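Extracellular solute-binding protein, family 5 (Chelativorans sp., PDB 6WM6) binds EDTA and probably other aminopolycarboxylates in the bacterial periplasm, presumably handing them to an ABC transporter for uptake. Local coordinates at residues D297-N305 with N542-L550; N347-M355 with A361-A369. All coordinates share one frame; numbering follows the deposited sequence.

Contact 1 of 2, residues D297-N305 with N542-L550. With EDO (1,2-ethanediol), chain E; EDO (1,2-ethanediol), chain I; SO4 (sulfate ion), chain C.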
# COMPACT_ATOMS: atom_id res chain seq x y z
N ASP A 297 8.05 -2.71 23.38
CA ASP A 297 9.14 -2.66 22.41
C ASP A 297 8.58 -2.13 21.11
O ASP A 297 7.37 -1.93 20.96
CB ASP A 297 9.78 -4.05 22.20
CG ASP A 297 11.25 -3.96 21.76
OD1 ASP A 297 11.76 -2.84 21.47
OD2 ASP A 297 11.89 -5.03 21.71
N PHE A 298 9.47 -1.90 20.14
CA PHE A 298 9.01 -1.39 18.86
C PHE A 298 9.93 -1.83 17.73
O PHE A 298 11.10 -2.14 17.94
CB PHE A 298 8.84 0.15 18.88
CG PHE A 298 10.10 0.92 19.07
CD1 PHE A 298 10.62 1.13 20.33
CD2 PHE A 298 10.76 1.46 17.98
CE1 PHE A 298 11.79 1.86 20.51
CE2 PHE A 298 11.93 2.19 18.15
CZ PHE A 298 12.44 2.39 19.42
N GLN A 299 9.35 -1.86 16.54
CA GLN A 299 10.05 -2.17 15.28
C GLN A 299 9.67 -1.07 14.30
O GLN A 299 8.51 -0.65 14.23
CB GLN A 299 9.62 -3.51 14.73
CG GLN A 299 9.94 -4.71 15.61
CD GLN A 299 9.24 -5.96 15.15
OE1 GLN A 299 9.09 -6.20 13.95
NE2 GLN A 299 8.80 -6.80 16.10
N MET A 300 10.65 -0.60 13.51
CA MET A 300 10.42 0.40 12.49
C MET A 300 11.26 0.07 11.27
O MET A 300 12.44 -0.30 11.41
CB MET A 300 10.85 1.78 12.99
CG MET A 300 10.10 2.25 14.20
SD MET A 300 10.59 3.89 14.74
CE MET A 300 10.15 4.87 13.34
N ASN A 301 10.67 0.23 10.08
CA ASN A 301 11.34 -0.11 8.83
C ASN A 301 10.88 0.86 7.75
O ASN A 301 9.81 1.48 7.86
CB ASN A 301 11.01 -1.55 8.40
CG ASN A 301 11.54 -2.57 9.36
OD1 ASN A 301 12.74 -2.84 9.43
ND2 ASN A 301 10.63 -3.14 10.14
N PRO A 302 11.61 0.96 6.63
CA PRO A 302 11.07 1.72 5.50
C PRO A 302 9.83 1.05 4.93
O PRO A 302 9.84 -0.14 4.60
CB PRO A 302 12.23 1.73 4.47
CG PRO A 302 13.43 1.37 5.25
CD PRO A 302 13.01 0.52 6.43
N SER A 303 8.75 1.82 4.80
CA SER A 303 7.45 1.37 4.30
C SER A 303 7.48 1.24 2.78
O SER A 303 8.31 1.84 2.09
CB SER A 303 6.41 2.49 4.63
OG SER A 303 5.08 2.14 4.28
N ALA A 304 6.53 0.47 2.26
CA ALA A 304 6.21 0.53 0.84
C ALA A 304 5.54 1.85 0.47
O ALA A 304 5.42 2.15 -0.73
CB ALA A 304 5.28 -0.63 0.46
N ASN A 305 5.08 2.62 1.44
CA ASN A 305 4.50 3.93 1.19
C ASN A 305 5.64 4.93 1.03
O ASN A 305 6.55 4.99 1.86
CB ASN A 305 3.61 4.38 2.35
CG ASN A 305 2.37 3.53 2.50
OD1 ASN A 305 1.93 2.90 1.56
ND2 ASN A 305 1.78 3.58 3.68
N ASN A 542 6.01 -13.78 17.60
CA ASN A 542 5.77 -13.93 16.16
C ASN A 542 5.06 -12.74 15.57
O ASN A 542 4.56 -12.80 14.44
CB ASN A 542 5.09 -15.25 15.82
CG ASN A 542 5.91 -16.43 16.28
OD1 ASN A 542 7.11 -16.46 16.07
ND2 ASN A 542 5.27 -17.36 16.95
N LEU A 543 5.02 -11.63 16.29
CA LEU A 543 4.49 -10.36 15.81
C LEU A 543 5.65 -9.55 15.27
O LEU A 543 6.59 -9.20 16.03
CB LEU A 543 3.79 -9.64 16.97
CG LEU A 543 3.35 -8.21 16.67
CD1 LEU A 543 2.30 -8.12 15.58
CD2 LEU A 543 2.84 -7.57 17.98
N ARG A 544 5.58 -9.22 13.99
CA ARG A 544 6.68 -8.47 13.40
C ARG A 544 6.14 -7.55 12.34
O ARG A 544 5.07 -7.75 11.76
CB ARG A 544 7.76 -9.40 12.84
CG ARG A 544 7.33 -10.22 11.61
CD ARG A 544 8.45 -11.13 11.12
NE ARG A 544 8.77 -12.13 12.14
CZ ARG A 544 8.23 -13.32 12.24
NH1 ARG A 544 7.29 -13.72 11.41
NH2 ARG A 544 8.62 -14.13 13.22
N ASP A 545 6.94 -6.54 12.05
CA ASP A 545 6.59 -5.63 10.98
C ASP A 545 6.61 -6.38 9.65
O ASP A 545 7.43 -7.26 9.42
CB ASP A 545 7.56 -4.46 10.92
CG ASP A 545 7.07 -3.31 10.07
OD1 ASP A 545 5.86 -3.24 9.75
OD2 ASP A 545 7.94 -2.47 9.71
N ASN A 546 5.70 -6.00 8.78
CA ASN A 546 5.62 -6.50 7.41
C ASN A 546 5.37 -5.23 6.64
O ASN A 546 4.23 -4.80 6.49
CB ASN A 546 4.49 -7.52 7.30
CG ASN A 546 4.47 -8.23 5.97
OD1 ASN A 546 5.50 -8.40 5.33
ND2 ASN A 546 3.29 -8.66 5.53
N PRO A 547 6.45 -4.51 6.23
CA PRO A 547 6.35 -3.07 5.89
C PRO A 547 5.86 -2.83 4.47
O PRO A 547 6.52 -2.19 3.62
CB PRO A 547 7.78 -2.57 6.12
CG PRO A 547 8.63 -3.76 5.87
CD PRO A 547 7.85 -4.95 6.41
N ASN A 548 4.67 -3.32 4.21
CA ASN A 548 4.05 -3.31 2.90
C ASN A 548 2.54 -3.27 3.10
O ASN A 548 2.05 -3.23 4.23
CB ASN A 548 4.48 -4.50 2.08
CG ASN A 548 4.23 -5.80 2.81
OD1 ASN A 548 3.06 -6.12 3.10
ND2 ASN A 548 5.28 -6.52 3.14
N GLN A 549 1.78 -3.26 2.00
CA GLN A 549 0.34 -3.10 2.13
C GLN A 549 -0.33 -4.22 2.89
O GLN A 549 -1.42 -4.02 3.44
CB GLN A 549 -0.32 -2.96 0.78
CG GLN A 549 -0.01 -1.63 0.11
CD GLN A 549 -0.92 -1.37 -1.08
OE1 GLN A 549 -0.70 -1.89 -2.16
NE2 GLN A 549 -1.95 -0.58 -0.85
N LEU A 550 0.25 -5.41 2.91
CA LEU A 550 -0.40 -6.52 3.62
C LEU A 550 -0.27 -6.34 5.12
O LEU A 550 -1.26 -6.52 5.86
CB LEU A 550 0.13 -7.87 3.14
CG LEU A 550 -0.50 -8.38 1.85
CD1 LEU A 550 -1.93 -8.85 2.09
CD2 LEU A 550 -0.47 -7.38 0.72
C1 EDO E . 9.98 -2.87 0.37
O1 EDO E . 10.96 -3.50 1.21
C2 EDO E . 8.99 -2.14 1.27
O2 EDO E . 8.81 -2.98 2.42
C1 EDO I . 0.81 -6.48 -3.38
O1 EDO I . 1.85 -6.25 -4.34
C2 EDO I . 1.03 -5.59 -2.16
O2 EDO I . 0.89 -4.21 -2.50
S SO4 C . -3.99 1.72 -3.19
O1 SO4 C . -3.94 0.28 -2.91
O2 SO4 C . -5.08 2.30 -2.41
O3 SO4 C . -2.73 2.33 -2.76
O4 SO4 C . -4.23 1.93 -4.61
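Q299 and N301 each turn CG beside their own backbone N (chi1 -63° and -65°), while D545 sets its CG anti to the backbone N; these torsions send the Q299 amide to the loop backbone and bring the N301 amide to the D545 carboxylate. The setting is a periplasmic solute-binding protein: strand 296-299 of its mixed sheet, and the short strand 302-303 that follows it along strand 524-537, run beside the irregular segment 542-550, which heads roughly the same way. Side chains thus do much of the joining that backbone ladders do within a sheet. The Q299 amide uses both ends on the loop backbone. OE1 accepts from D545 N at 2.9 Å, a donor standing above the carbonyl plane, and NE2 gives to L543 O at 3.3 Å, close to its own amide plane. A more direct link follows: N301 ND2 reaches the anti lone pair of D545 OD2 at 2.8 Å along an almost straight 174° N-H...O path, amide and carboxylate lying nearly coplanar. The carboxylate is held further by Y276 on OD1 and by T532 of strand 524-537 on OD2, so both its oxygens are satisfied and its rotation is probably restricted. Farther along, P547 is the centre of an inverse gamma turn, its O accepting from A304 N at 3.0 Å and also from a 1,2-ethanediol probably left by the crystallisation liquor. P547 points its CB toward segment 297-305, to within 3.5 Å of P302 O. Beyond the turn the contact becomes apolar, and A304 CB rests 3.8 Å from N548 CA.

Contact 2 of 2, residues N347-M355 with A361-A369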
# COMPACT_ATOMS: atom_id res chain seq x y z
N ASN A 347 20.54 6.47 8.28
CA ASN A 347 20.78 5.98 6.93
C ASN A 347 19.46 5.80 6.18
O ASN A 347 19.21 4.78 5.53
CB ASN A 347 21.59 4.68 6.96
CG ASN A 347 22.98 4.87 7.57
OD1 ASN A 347 23.40 4.08 8.41
ND2 ASN A 347 23.66 5.92 7.16
N TRP A 348 18.62 6.82 6.26
CA TRP A 348 17.31 6.74 5.62
C TRP A 348 17.46 7.08 4.14
O TRP A 348 18.01 8.13 3.81
CB TRP A 348 16.33 7.71 6.27
CG TRP A 348 14.90 7.28 6.07
CD1 TRP A 348 13.96 7.83 5.22
CD2 TRP A 348 14.26 6.17 6.71
NE1 TRP A 348 12.79 7.13 5.32
CE2 TRP A 348 12.94 6.12 6.23
CE3 TRP A 348 14.66 5.23 7.67
CZ2 TRP A 348 12.03 5.16 6.68
CZ3 TRP A 348 13.77 4.29 8.11
CH2 TRP A 348 12.46 4.27 7.62
N PRO A 349 17.00 6.24 3.23
CA PRO A 349 17.32 6.46 1.82
C PRO A 349 16.44 7.51 1.15
O PRO A 349 15.22 7.55 1.36
CB PRO A 349 17.08 5.07 1.19
CG PRO A 349 16.06 4.44 2.06
CD PRO A 349 16.32 4.94 3.46
N HIS A 350 17.06 8.33 0.33
CA HIS A 350 16.32 9.09 -0.68
C HIS A 350 15.64 8.12 -1.64
O HIS A 350 16.12 7.01 -1.89
CB HIS A 350 17.28 9.93 -1.52
CG HIS A 350 17.87 11.10 -0.80
ND1 HIS A 350 17.13 12.20 -0.44
CD2 HIS A 350 19.15 11.35 -0.42
CE1 HIS A 350 17.92 13.08 0.15
NE2 HIS A 350 19.15 12.59 0.19
N MET A 351 14.51 8.54 -2.20
CA MET A 351 13.88 7.82 -3.29
C MET A 351 13.88 8.72 -4.52
O MET A 351 13.20 9.77 -4.52
CB MET A 351 12.47 7.38 -2.94
CG MET A 351 11.86 6.54 -4.05
SD MET A 351 10.37 5.73 -3.42
CE MET A 351 9.59 5.26 -4.98
N GLY A 352 14.65 8.35 -5.53
CA GLY A 352 14.79 9.16 -6.72
C GLY A 352 14.17 8.56 -7.96
O GLY A 352 14.55 8.90 -9.07
N SER A 353 13.23 7.65 -7.78
CA SER A 353 12.45 7.02 -8.85
C SER A 353 10.98 7.16 -8.49
O SER A 353 10.62 7.25 -7.33
CB SER A 353 12.82 5.53 -8.87
OG SER A 353 11.93 4.76 -9.68
N VAL A 354 10.12 7.15 -9.52
CA VAL A 354 8.67 7.12 -9.31
C VAL A 354 8.09 5.75 -9.63
O VAL A 354 6.86 5.59 -9.60
CB VAL A 354 7.92 8.25 -10.03
CG1 VAL A 354 8.30 9.59 -9.43
CG2 VAL A 354 8.16 8.23 -11.52
N MET A 355 8.93 4.76 -9.89
CA MET A 355 8.44 3.43 -10.21
C MET A 355 9.06 2.31 -9.39
O MET A 355 8.48 1.21 -9.36
CB MET A 355 8.61 3.13 -11.69
CG MET A 355 7.69 4.05 -12.50
SD MET A 355 7.69 3.67 -14.22
CE MET A 355 6.76 5.08 -14.81
N ALA A 361 14.72 -4.05 -7.94
CA ALA A 361 15.44 -4.10 -9.21
C ALA A 361 14.96 -2.99 -10.14
O ALA A 361 13.78 -2.70 -10.21
CB ALA A 361 15.21 -5.46 -9.89
N GLY A 362 15.89 -2.35 -10.84
CA GLY A 362 15.59 -1.25 -11.71
C GLY A 362 15.76 0.12 -11.09
O GLY A 362 15.83 1.11 -11.81
N TYR A 363 15.86 0.19 -9.77
CA TYR A 363 15.95 1.48 -9.10
C TYR A 363 17.21 2.22 -9.54
O TYR A 363 18.28 1.64 -9.67
CB TYR A 363 16.01 1.32 -7.56
CG TYR A 363 16.21 2.64 -6.91
CD1 TYR A 363 15.15 3.50 -6.72
CD2 TYR A 363 17.49 3.08 -6.53
CE1 TYR A 363 15.34 4.75 -6.17
CE2 TYR A 363 17.69 4.33 -5.98
CZ TYR A 363 16.59 5.17 -5.81
OH TYR A 363 16.75 6.43 -5.28
N ALA A 364 17.07 3.54 -9.73
CA ALA A 364 18.19 4.45 -9.88
C ALA A 364 17.69 5.84 -9.50
O ALA A 364 16.49 6.10 -9.52
CB ALA A 364 18.73 4.46 -11.32
N ASP A 365 18.63 6.74 -9.19
CA ASP A 365 18.29 8.12 -8.83
C ASP A 365 18.11 8.95 -10.11
O ASP A 365 18.93 9.78 -10.51
CB ASP A 365 19.33 8.74 -7.90
CG ASP A 365 18.92 10.13 -7.44
OD1 ASP A 365 17.76 10.51 -7.71
OD2 ASP A 365 19.74 10.82 -6.81
N ARG A 366 16.98 8.71 -10.76
CA ARG A 366 16.60 9.43 -11.97
C ARG A 366 16.20 10.87 -11.67
O ARG A 366 16.35 11.75 -12.53
CB ARG A 366 15.50 8.65 -12.67
CG ARG A 366 16.03 7.29 -13.13
CD ARG A 366 15.02 6.35 -13.85
NE ARG A 366 15.77 5.16 -14.23
CZ ARG A 366 15.70 3.97 -13.64
NH1 ARG A 366 14.81 3.73 -12.70
NH2 ARG A 366 16.52 3.01 -14.02
N ARG A 367 15.74 11.13 -10.45
CA ARG A 367 15.47 12.48 -9.96
C ARG A 367 16.73 13.33 -9.98
O ARG A 367 16.79 14.39 -10.62
CB ARG A 367 14.91 12.33 -8.54
CG ARG A 367 14.53 13.61 -7.81
CD ARG A 367 14.14 13.29 -6.36
NE ARG A 367 15.29 13.04 -5.52
CZ ARG A 367 15.25 12.92 -4.20
NH1 ARG A 367 14.10 12.99 -3.56
NH2 ARG A 367 16.38 12.76 -3.51
N GLY A 368 17.77 12.87 -9.29
CA GLY A 368 19.01 13.63 -9.21
C GLY A 368 19.74 13.71 -10.53
O GLY A 368 20.42 14.70 -10.80
N ALA A 369 19.60 12.70 -11.38
CA ALA A 369 20.22 12.73 -12.69
C ALA A 369 19.75 13.93 -13.50
O ALA A 369 20.46 14.39 -14.40
CB ALA A 369 19.92 11.44 -13.45
O HOH W 1 14.42 12.94 -0.67
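R367 and Y363 grip the backbone around G352, and R367 shows how one long side chain can read several groups in succession. Its CB, 3.7 Å from G352 CA, starts over the glycine. The chain then bends at chi3 (77°), carrying CD and NE past M351 O and laying one face of the guanidinium over that oxygen. At the tip, NH1 donates to a water that also bonds H350 ND1, and to P526 O at the start of strand 524-537; NH2 lies 3.2 Å from H350 ND1, where the two side chains cross at about a right angle, with the ring and guanidinium planes 69° apart. Y363 OH accepts a hydrogen bond from G352 N at 2.9 Å, the donor lying at the ring edge, near its plane, and CD1 touches S353 CB at 3.8 Å. A phenylalanine here would probably keep the contact with S353 but leave G352 N without its acceptor. R366 turns NH1 and NH2 end-on to the single atom G362 O and forms salt bridges with D515 and E516, tying the segment to helix 504-521. Lacking a side chain, G352 lets D365 OD1 approach its CA to 3.4 Å, while its O accepts from R367 N at 2.9 Å. That same OD1 accepts from G368 N at 2.8 Å, the classic aspartate N-cap opening the short helix 366-369.

How the contacts relate
Both segments of contact 2 fall between the two that contact 1 brings together: along the chain 297-305 comes first, then 347-355 and 361-369, and 542-550 last. Their centres lie about 21 Å apart, yet they meet directly, where W348 CH2 packs 3.6 Å from P302 N. Strand 524-537 is common to both. It pairs with strand 296-299 of contact 1, and M351 of contact 2 bonds to its backbone at I527, so one long strand of the mixed sheet spans the two sites. Contact 1 thus ties a late loop back to the sheet, whereas contact 2 fastens a local excursion to the sheet and to helix 504-521, illustrating how distant and short-range closures share one scaffold.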